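Local atomic coordinates of niemann-Pick type C2 protein (Camponotus japonicus, PDB entry 3WEB), a protein that binds oleic acid inside an immunoglobulin-like beta-sandwich and probably carries such lipids as semiochemicals in the chemical communication of worker ants. Residues A[38-43]-A[121-126]; A[50-55]-A[70-75]; A[54-59]-A[113-118]. All coordinates share one frame; numbering follows the deposited sequence.

Contact 1 lies deepest, its centre about 6 Å from the centre of the chain, where strand 34-44 of the three-stranded sheet meets strand 121-131 of the other sheet through side chains alone. Contact 3 joins two neighbours within that second sheet, 51-59 and 107-116, by backbone bonds under a charged outer face. Contact 2 takes the earlier half of strand 51-59 and lays the loop 70-75 against it, partly at the surface, with a water, a salt bridge and the oleic acid carboxylate close by. Contacts 2 and 3 share Lys54 and Ala55. Phe114 ties all three together, its ring meeting Met40, Phe42 and Ile73 on the inner side of the sheet.

Contact 1 (A[38-43]-A[121-126]); sequences VSMKFT and KITCVK
Ile122 and Thr123 meet Phe42 and Met40 across the interior of the immunoglobulin-like beta-sandwich of the ML domain, where strand 34-44 of one sheet packs over strand 121-131 of the other. The strand axes come no closer than 9.4 Å, so side chains do all the bridging. The strand bends sharply at Ile122, where Ile122 and Thr123 lie opposite the single residue Phe114 in a classic beta bulge. Ile122 sends its CG2 methyl to the edge of the Phe42 ring, near the ring plane, with CG2 4.0 Å from CD2 of Phe42. Thr123 comes next and divides its two branches between two partners. Its CG2 methyl sits 3.7 Å from Phe42 CB, the two side chains crossing at about a right angle. Its OG1, set between the backbone N and the carbonyl carbon (chi1 59°), points to Met40 and also accepts a weak hydrogen bond from the backbone N of Phe114, which gives this buried hydroxyl a polar partner. Cys124 turns away from strand 34-44 and forms a disulfide with Cys6. Val125 faces inward again, adding CG2 at 4.1 Å from Met40 SD; Phe13 and Ile16 also touch it. Met40 runs out nearly straight and bends only at its last torsion (chi3 70°), meeting Thr123 tip to tip with CE 3.7 Å from Thr123 OG1.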
loop_
_atom_site.group_PDB
_atom_site.type_symbol
_atom_site.label_atom_id
_atom_site.label_comp_id
_atom_site.label_asym_id
_atom_site.label_seq_id
_atom_site.Cartn_x
_atom_site.Cartn_y
_atom_site.Cartn_z
ATOM N N VAL A 38 -8.537 0.604 2.479
ATOM C CA VAL A 38 -7.162 1.003 2.796
ATOM C C VAL A 38 -6.988 2.460 2.409
ATOM O O VAL A 38 -7.423 2.868 1.331
ATOM C CB VAL A 38 -6.119 0.148 2.047
ATOM C CG1 VAL A 38 -4.695 0.610 2.366
ATOM C CG2 VAL A 38 -6.287 -1.327 2.380
ATOM N N SER A 39 -6.378 3.238 3.299
ATOM C CA SER A 39 -6.036 4.631 3.029
ATOM C C SER A 39 -4.552 4.864 3.300
ATOM O O SER A 39 -4.003 4.328 4.262
ATOM C CB SER A 39 -6.864 5.575 3.919
ATOM O OG SER A 39 -6.390 6.913 3.819
ATOM N N MET A 40 -3.904 5.660 2.450
ATOM C CA MET A 40 -2.540 6.125 2.727
ATOM C C MET A 40 -2.427 7.618 2.479
ATOM O O MET A 40 -2.773 8.082 1.396
ATOM C CB MET A 40 -1.510 5.391 1.859
ATOM C CG MET A 40 -0.127 6.038 1.892
ATOM S SD MET A 40 1.205 5.066 1.144
ATOM C CE MET A 40 0.761 5.179 -0.582
ATOM N N LYS A 41 -1.953 8.354 3.487
ATOM C CA LYS A 41 -1.592 9.766 3.322
ATOM C C LYS A 41 -0.108 9.855 3.032
ATOM O O LYS A 41 0.716 9.358 3.807
ATOM C CB LYS A 41 -1.919 10.575 4.574
ATOM C CG LYS A 41 -3.384 10.524 4.974
ATOM C CD LYS A 41 -3.591 11.251 6.289
ATOM C CE LYS A 41 -4.973 10.976 6.850
ATOM N NZ LYS A 41 -5.178 11.734 8.116
ATOM N N PHE A 42 0.223 10.464 1.898
ATOM C CA PHE A 42 1.611 10.520 1.462
ATOM C C PHE A 42 1.956 11.825 0.751
ATOM O O PHE A 42 1.075 12.544 0.272
ATOM C CB PHE A 42 1.967 9.290 0.608
ATOM C CG PHE A 42 1.360 9.289 -0.772
ATOM C CD1 PHE A 42 0.002 9.008 -0.960
ATOM C CD2 PHE A 42 2.152 9.543 -1.888
ATOM C CE1 PHE A 42 -0.556 8.994 -2.232
ATOM C CE2 PHE A 42 1.601 9.522 -3.165
ATOM C CZ PHE A 42 0.247 9.259 -3.337
ATOM N N THR A 43 3.251 12.098 0.687
ATOM C CA THR A 43 3.773 13.324 0.107
ATOM C C THR A 43 4.991 13.028 -0.774
ATOM O O THR A 43 6.026 12.590 -0.261
ATOM C CB THR A 43 4.218 14.317 1.206
ATOM O OG1 THR A 43 3.167 14.503 2.164
ATOM C CG2 THR A 43 4.579 15.660 0.596
ATOM N N LYS A 121 11.032 4.980 -5.870
ATOM C CA LYS A 121 10.036 4.775 -4.806
ATOM C C LYS A 121 9.602 6.082 -4.152
ATOM O O LYS A 121 10.418 6.779 -3.540
ATOM C CB LYS A 121 10.540 3.789 -3.744
ATOM C CG LYS A 121 10.704 2.368 -4.275
ATOM C CD LYS A 121 11.356 1.439 -3.267
ATOM C CE LYS A 121 11.919 0.222 -3.988
ATOM N NZ LYS A 121 12.207 -0.908 -3.061
ATOM N N ILE A 122 8.313 6.391 -4.296
ATOM C CA ILE A 122 7.677 7.503 -3.584
ATOM C C ILE A 122 7.399 7.060 -2.153
ATOM O O ILE A 122 7.678 7.794 -1.200
ATOM C CB ILE A 122 6.345 7.923 -4.243
ATOM C CG1 ILE A 122 6.539 8.197 -5.742
ATOM C CG2 ILE A 122 5.770 9.153 -3.545
ATOM C CD1 ILE A 122 5.251 8.130 -6.542
ATOM N N THR A 123 6.846 5.854 -2.015
ATOM C CA THR A 123 6.567 5.268 -0.700
ATOM C C THR A 123 6.942 3.800 -0.670
ATOM O O THR A 123 6.870 3.118 -1.694
ATOM C CB THR A 123 5.071 5.353 -0.349
ATOM O OG1 THR A 123 4.309 4.667 -1.347
ATOM C CG2 THR A 123 4.615 6.799 -0.272
ATOM N N CYS A 124 7.308 3.320 0.517
ATOM C CA CYS A 124 7.474 1.890 0.770
ATOM C C CYS A 124 6.994 1.626 2.184
ATOM O O CYS A 124 7.590 2.123 3.143
ATOM C CB CYS A 124 8.938 1.478 0.632
ATOM S SG CYS A 124 9.211 -0.308 0.576
ATOM N N VAL A 125 5.921 0.845 2.289
ATOM C CA VAL A 125 5.273 0.525 3.564
ATOM C C VAL A 125 5.453 -0.960 3.823
ATOM O O VAL A 125 5.246 -1.770 2.925
ATOM C CB VAL A 125 3.760 0.834 3.507
ATOM C CG1 VAL A 125 3.084 0.488 4.830
ATOM C CG2 VAL A 125 3.517 2.299 3.135
ATOM N N LYS A 126 5.850 -1.309 5.046
ATOM C CA LYS A 126 6.024 -2.702 5.434
ATOM C C LYS A 126 5.290 -2.961 6.746
ATOM O O LYS A 126 5.453 -2.220 7.715
ATOM C CB LYS A 126 7.510 -3.021 5.587
ATOM C CG LYS A 126 7.824 -4.458 5.946
ATOM C CD LYS A 126 9.307 -4.575 6.246
ATOM C CE LYS A 126 9.813 -5.996 6.105
ATOM N NZ LYS A 126 11.224 -6.047 6.580
#

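Contact 2 (A[50-55]-A[70-75]). With OLA (oleic acid), chain B.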
loop_
_atom_site.group_PDB
_atom_site.type_symbol
_atom_site.label_atom_id
_atom_site.label_comp_id
_atom_site.label_asym_id
_atom_site.label_seq_id
_atom_site.Cartn_x
_atom_site.Cartn_y
_atom_site.Cartn_z
ATOM N N ASN A 50 3.310 10.040 -13.212
ATOM C CA ASN A 50 2.514 8.815 -13.158
ATOM C C ASN A 50 2.946 7.962 -11.971
ATOM O O ASN A 50 4.114 7.990 -11.573
ATOM C CB ASN A 50 2.656 8.015 -14.459
ATOM C CG ASN A 50 1.622 6.913 -14.591
ATOM O OD1 ASN A 50 0.426 7.126 -14.378
ATOM N ND2 ASN A 50 2.077 5.724 -14.972
ATOM N N VAL A 51 2.003 7.205 -11.415
ATOM C CA VAL A 51 2.285 6.340 -10.266
ATOM C C VAL A 51 1.980 4.882 -10.614
ATOM O O VAL A 51 0.904 4.578 -11.120
ATOM C CB VAL A 51 1.466 6.751 -9.017
ATOM C CG1 VAL A 51 1.816 5.869 -7.819
ATOM C CG2 VAL A 51 1.701 8.214 -8.671
ATOM N N GLU A 52 2.925 3.993 -10.330
ATOM C CA GLU A 52 2.697 2.546 -10.455
ATOM C C GLU A 52 2.916 1.892 -9.095
ATOM O O GLU A 52 4.000 2.003 -8.517
ATOM C CB GLU A 52 3.642 1.907 -11.481
ATOM C CG GLU A 52 3.381 2.293 -12.931
ATOM C CD GLU A 52 4.335 1.603 -13.898
ATOM O OE1 GLU A 52 4.196 0.378 -14.110
ATOM O OE2 GLU A 52 5.219 2.283 -14.465
ATOM N N ALA A 53 1.887 1.224 -8.587
ATOM C CA ALA A 53 1.986 0.531 -7.307
ATOM C C ALA A 53 2.534 -0.888 -7.465
ATOM O O ALA A 53 2.356 -1.529 -8.503
ATOM C CB ALA A 53 0.645 0.501 -6.597
ATOM N N LYS A 54 3.202 -1.353 -6.412
ATOM C CA LYS A 54 3.809 -2.679 -6.356
ATOM C C LYS A 54 3.534 -3.276 -4.984
ATOM O O LYS A 54 3.609 -2.580 -3.967
ATOM C CB LYS A 54 5.328 -2.583 -6.546
ATOM C CG LYS A 54 5.780 -1.894 -7.824
ATOM C CD LYS A 54 5.518 -2.771 -9.030
ATOM C CE LYS A 54 6.149 -2.182 -10.274
ATOM N NZ LYS A 54 5.870 -3.075 -11.434
ATOM N N ALA A 55 3.230 -4.568 -4.951
ATOM C CA ALA A 55 3.028 -5.262 -3.685
ATOM C C ALA A 55 3.893 -6.517 -3.597
ATOM O O ALA A 55 4.189 -7.154 -4.613
ATOM C CB ALA A 55 1.560 -5.608 -3.489
ATOM N N LYS A 70 -5.167 -2.882 -10.030
ATOM C CA LYS A 70 -5.148 -1.492 -10.496
ATOM C C LYS A 70 -3.874 -0.751 -10.064
ATOM O O LYS A 70 -3.957 0.196 -9.277
ATOM C CB LYS A 70 -6.390 -0.743 -9.993
ATOM C CG LYS A 70 -7.718 -1.396 -10.362
ATOM C CD LYS A 70 -8.902 -0.756 -9.653
ATOM C CE LYS A 70 -8.953 -1.121 -8.177
ATOM N NZ LYS A 70 -10.180 -0.609 -7.506
ATOM N N PRO A 71 -2.696 -1.165 -10.587
ATOM C CA PRO A 71 -1.423 -0.578 -10.138
ATOM C C PRO A 71 -1.191 0.862 -10.587
ATOM O O PRO A 71 -0.417 1.576 -9.958
ATOM C CB PRO A 71 -0.363 -1.496 -10.761
ATOM C CG PRO A 71 -1.029 -2.102 -11.945
ATOM C CD PRO A 71 -2.489 -2.213 -11.609
ATOM N N GLU A 72 -1.843 1.283 -11.670
ATOM C CA GLU A 72 -1.727 2.666 -12.111
ATOM C C GLU A 72 -2.741 3.510 -11.344
ATOM O O GLU A 72 -3.860 3.766 -11.801
ATOM C CB GLU A 72 -1.864 2.799 -13.630
ATOM C CG GLU A 72 -0.670 2.232 -14.384
ATOM C CD GLU A 72 -0.566 2.767 -15.796
ATOM O OE1 GLU A 72 0.103 3.802 -15.991
ATOM O OE2 GLU A 72 -1.145 2.146 -16.712
ATOM N N ILE A 73 -2.305 3.922 -10.159
ATOM C CA ILE A 73 -3.114 4.629 -9.171
ATOM C C ILE A 73 -3.804 5.876 -9.714
ATOM O O ILE A 73 -4.964 6.138 -9.390
ATOM C CB ILE A 73 -2.232 5.024 -7.959
ATOM C CG1 ILE A 73 -1.539 3.789 -7.354
ATOM C CG2 ILE A 73 -3.017 5.846 -6.942
ATOM C CD1 ILE A 73 -2.450 2.629 -7.023
ATOM N N CYS A 74 -3.089 6.642 -10.533
ATOM C CA CYS A 74 -3.617 7.896 -11.066
ATOM C C CYS A 74 -4.695 7.675 -12.120
ATOM O O CYS A 74 -5.491 8.570 -12.400
ATOM C CB CYS A 74 -2.485 8.754 -11.629
ATOM S SG CYS A 74 -1.584 9.614 -10.327
ATOM N N LYS A 75 -4.721 6.469 -12.686
ATOM C CA LYS A 75 -5.671 6.115 -13.734
ATOM C C LYS A 75 -6.856 5.300 -13.196
ATOM O O LYS A 75 -7.753 4.924 -13.948
ATOM C CB LYS A 75 -4.936 5.379 -14.859
ATOM C CG LYS A 75 -3.833 6.221 -15.481
ATOM C CD LYS A 75 -3.014 5.450 -16.502
ATOM C CE LYS A 75 -1.852 6.297 -16.988
ATOM N NZ LYS A 75 -1.099 5.610 -18.075
HETATM C C1 OLA B . -5.566 -3.788 -6.414
HETATM O O1 OLA B . -4.989 -2.929 -7.121
HETATM O O2 OLA B . -5.666 -4.990 -6.751
HETATM C C2 OLA B . -6.178 -3.355 -5.100
HETATM C C3 OLA B . -5.472 -4.031 -3.927
HETATM C C4 OLA B . -5.098 -3.022 -2.849
HETATM C C5 OLA B . -3.588 -2.871 -2.719
HETATM C C6 OLA B . -3.188 -2.355 -1.344
HETATM C C7 OLA B . -2.435 -3.438 -0.582
HETATM C C8 OLA B . -1.911 -2.965 0.774
HETATM C C9 OLA B . -3.006 -3.004 1.822
HETATM C C10 OLA B . -3.326 -4.086 2.538
HETATM C C11 OLA B . -2.627 -5.419 2.393
HETATM C C12 OLA B . -3.630 -6.546 2.594
HETATM C C13 OLA B . -3.428 -7.649 1.563
HETATM C C14 OLA B . -4.613 -8.608 1.572
HETATM C C15 OLA B . -4.218 -9.981 1.043
HETATM C C16 OLA B . -4.840 -10.236 -0.325
HETATM C C17 OLA B . -5.954 -11.273 -0.233
HETATM C C18 OLA B . -6.040 -12.101 -1.498
HETATM O O HOH W 1 -1.076 5.929 -12.378
#
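Ala53 and Pro71 make the tight end of this contact: Ala53 N donates to Pro71 O at 2.7 Å, a nearly straight bond (166°). Beside it, Ile73 lies obliquely across Val51, with CG1 4.0 Å from Val51 CG1, and its CD1 reaches 3.8 Å from Ala53 CB; Phe114 touches all three of these side chains. Val51 CG2 rests on the sulfur of Cys74, which is held in a disulfide with Cys83. The loop 70-75 packs against the start of strand 51-59 of the beta-sandwich, with an inverse gamma turn centred on Glu72, and just before it Lys70 N donates to O1 of oleic acid at 2.9 Å; Lys69 N also bonds the ligand. The other end is looser and more polar. There a water donates to Asn50 OD1 and Val51 O and accepts from Cys74 N. Asn50 ND2 donates to Glu72 OE1 at 2.9 Å, using the anti lone pair of that oxygen, the amide and carboxylate planes 84° apart, while Lys75 NZ forms a salt bridge with Glu72 OE1 at 3.0 Å, from the syn side but well out of the carboxylate plane. An alanine in place of Glu72 would probably leave the Lys75 ammonium without this counter-charge and the Asn50 amide freer to turn.

Contact 3 (A[54-59]-A[113-118]); sequences KAFGVL and EFRNEK
Lys54 and Glu113 exchange two backbone hydrogen bonds: Glu113 N donates to Lys54 O at 2.8 Å, almost straight (175°), and Lys54 N returns one to Glu113 O at 2.9 Å. The Glu113 carboxylate is held at both oxygens: OE2 forms a salt bridge with Lys121 NZ, and Arg115, two residues on along the same strand, takes OE1. The arginine approaches side-on and puts both NE and NH2 on that single oxygen, NH2 of Arg115 lying 2.9 Å from Glu113 OE1 and coming from the syn side, while Arg115 NH1 pairs with Asp119. Two cations thus share the Glu113 carboxylate, which is consistent with its being charged despite its burial.

Lys54 and Glu113 form an antiparallel hydrogen-bonded pair between neighbouring strands of the beta-sandwich, 51-59 and 107-116. Both put their side chains on one face of the sheet, while Phe114 points away and joins the aromatic cluster of Tyr93, Trp112 and Phe42.

Packing on the charged face starts with the aliphatic part of Lys54. Its CG lies over one face of the Arg115 guanidinium, toward the rim, 3.9 Å from NE of Arg115. The lysine chain bends at its second torsion (chi2 -72°, which places CD) and crosses the arginine at about a right angle; NZ of Lys54 is 5.1 Å from NH1 of Arg115, two like charges not in contact. Further out, Phe56 meets the carboxylate with CE1 4.0 Å from Glu113 CD, ring and carboxylate planes 62° apart, and its CZ comes 4.3 Å from Arg115 NH2.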
loop_
_atom_site.group_PDB
_atom_site.type_symbol
_atom_site.label_atom_id
_atom_site.label_comp_id
_atom_site.label_asym_id
_atom_site.label_seq_id
_atom_site.Cartn_x
_atom_site.Cartn_y
_atom_site.Cartn_z
ATOM N N LYS A 54 3.202 -1.353 -6.412
ATOM C CA LYS A 54 3.809 -2.679 -6.356
ATOM C C LYS A 54 3.534 -3.276 -4.984
ATOM O O LYS A 54 3.609 -2.580 -3.967
ATOM C CB LYS A 54 5.328 -2.583 -6.546
ATOM C CG LYS A 54 5.780 -1.894 -7.824
ATOM C CD LYS A 54 5.518 -2.771 -9.030
ATOM C CE LYS A 54 6.149 -2.182 -10.274
ATOM N NZ LYS A 54 5.870 -3.075 -11.434
ATOM N N ALA A 55 3.230 -4.568 -4.951
ATOM C CA ALA A 55 3.028 -5.262 -3.685
ATOM C C ALA A 55 3.893 -6.517 -3.597
ATOM O O ALA A 55 4.189 -7.154 -4.613
ATOM C CB ALA A 55 1.560 -5.608 -3.489
ATOM N N PHE A 56 4.298 -6.849 -2.374
ATOM C CA PHE A 56 5.109 -8.027 -2.097
ATOM C C PHE A 56 4.643 -8.691 -0.806
ATOM O O PHE A 56 4.235 -8.014 0.138
ATOM C CB PHE A 56 6.590 -7.655 -1.971
ATOM C CG PHE A 56 7.135 -6.901 -3.152
ATOM C CD1 PHE A 56 7.019 -5.514 -3.230
ATOM C CD2 PHE A 56 7.777 -7.576 -4.188
ATOM C CE1 PHE A 56 7.523 -4.818 -4.324
ATOM C CE2 PHE A 56 8.279 -6.885 -5.283
ATOM C CZ PHE A 56 8.155 -5.506 -5.352
ATOM N N GLY A 57 4.700 -10.021 -0.777
ATOM C CA GLY A 57 4.515 -10.784 0.456
ATOM C C GLY A 57 5.856 -11.400 0.807
ATOM O O GLY A 57 6.517 -11.970 -0.058
ATOM N N VAL A 58 6.275 -11.278 2.062
ATOM C CA VAL A 58 7.601 -11.767 2.452
ATOM C C VAL A 58 7.568 -13.250 2.821
ATOM O O VAL A 58 6.813 -13.668 3.705
ATOM C CB VAL A 58 8.235 -10.925 3.587
ATOM C CG1 VAL A 58 9.577 -11.504 4.013
ATOM C CG2 VAL A 58 8.409 -9.478 3.146
ATOM N N LEU A 59 8.378 -14.036 2.112
ATOM C CA LEU A 59 8.571 -15.455 2.407
ATOM C C LEU A 59 10.059 -15.803 2.330
ATOM O O LEU A 59 10.725 -15.483 1.340
ATOM C CB LEU A 59 7.755 -16.341 1.449
ATOM C CG LEU A 59 6.224 -16.507 1.566
ATOM C CD1 LEU A 59 5.757 -16.722 3.004
ATOM C CD2 LEU A 59 5.456 -15.358 0.921
ATOM N N GLU A 113 4.491 -0.568 -2.238
ATOM C CA GLU A 113 5.219 0.582 -2.763
ATOM C C GLU A 113 4.431 1.360 -3.805
ATOM O O GLU A 113 3.667 0.789 -4.579
ATOM C CB GLU A 113 6.544 0.146 -3.408
ATOM C CG GLU A 113 7.403 -0.800 -2.583
ATOM C CD GLU A 113 8.702 -1.171 -3.281
ATOM O OE1 GLU A 113 8.793 -1.013 -4.521
ATOM O OE2 GLU A 113 9.636 -1.623 -2.583
ATOM N N PHE A 114 4.622 2.676 -3.810
ATOM C CA PHE A 114 4.221 3.513 -4.938
ATOM C C PHE A 114 5.503 3.995 -5.595
ATOM O O PHE A 114 6.377 4.550 -4.926
ATOM C CB PHE A 114 3.437 4.748 -4.471
ATOM C CG PHE A 114 1.962 4.525 -4.262
ATOM C CD1 PHE A 114 1.396 3.253 -4.279
ATOM C CD2 PHE A 114 1.129 5.617 -4.023
ATOM C CE1 PHE A 114 0.033 3.073 -4.081
ATOM C CE2 PHE A 114 -0.237 5.441 -3.824
ATOM C CZ PHE A 114 -0.787 4.169 -3.852
ATOM N N ARG A 115 5.612 3.771 -6.897
ATOM C CA ARG A 115 6.738 4.276 -7.664
ATOM C C ARG A 115 6.273 5.305 -8.685
ATOM O O ARG A 115 5.118 5.277 -9.139
ATOM C CB ARG A 115 7.461 3.127 -8.366
ATOM C CG ARG A 115 8.043 2.104 -7.407
ATOM C CD ARG A 115 8.687 0.959 -8.162
ATOM N NE ARG A 115 9.205 -0.063 -7.255
ATOM C CZ ARG A 115 9.808 -1.179 -7.659
ATOM N NH1 ARG A 115 9.988 -1.416 -8.956
ATOM N NH2 ARG A 115 10.235 -2.064 -6.768
ATOM N N ASN A 116 7.170 6.209 -9.056
ATOM C CA ASN A 116 6.869 7.128 -10.144
ATOM C C ASN A 116 7.210 6.497 -11.495
ATOM O O ASN A 116 7.629 5.333 -11.574
ATOM C CB ASN A 116 7.574 8.474 -9.954
ATOM C CG ASN A 116 9.089 8.375 -10.060
ATOM O OD1 ASN A 116 9.643 7.325 -10.396
ATOM N ND2 ASN A 116 9.764 9.478 -9.779
ATOM N N GLU A 117 7.039 7.293 -12.543
ATOM C CA GLU A 117 7.291 6.893 -13.927
ATOM C C GLU A 117 8.749 6.477 -14.184
ATOM O O GLU A 117 9.040 5.776 -15.160
ATOM C CB GLU A 117 6.888 8.034 -14.873
ATOM C CG GLU A 117 7.710 9.321 -14.752
ATOM C CD GLU A 117 7.257 10.278 -13.657
ATOM O OE1 GLU A 117 6.288 9.977 -12.924
ATOM O OE2 GLU A 117 7.877 11.360 -13.522
ATOM N N LYS A 118 9.641 6.906 -13.295
ATOM C CA LYS A 118 11.080 6.676 -13.424
ATOM C C LYS A 118 11.530 5.462 -12.615
ATOM O O LYS A 118 12.733 5.228 -12.462
ATOM C CB LYS A 118 11.848 7.911 -12.944
ATOM C CG LYS A 118 11.479 9.198 -13.656
ATOM C CD LYS A 118 11.882 10.413 -12.850
ATOM C CE LYS A 118 11.557 11.681 -13.617
ATOM N NZ LYS A 118 12.086 12.888 -12.926
#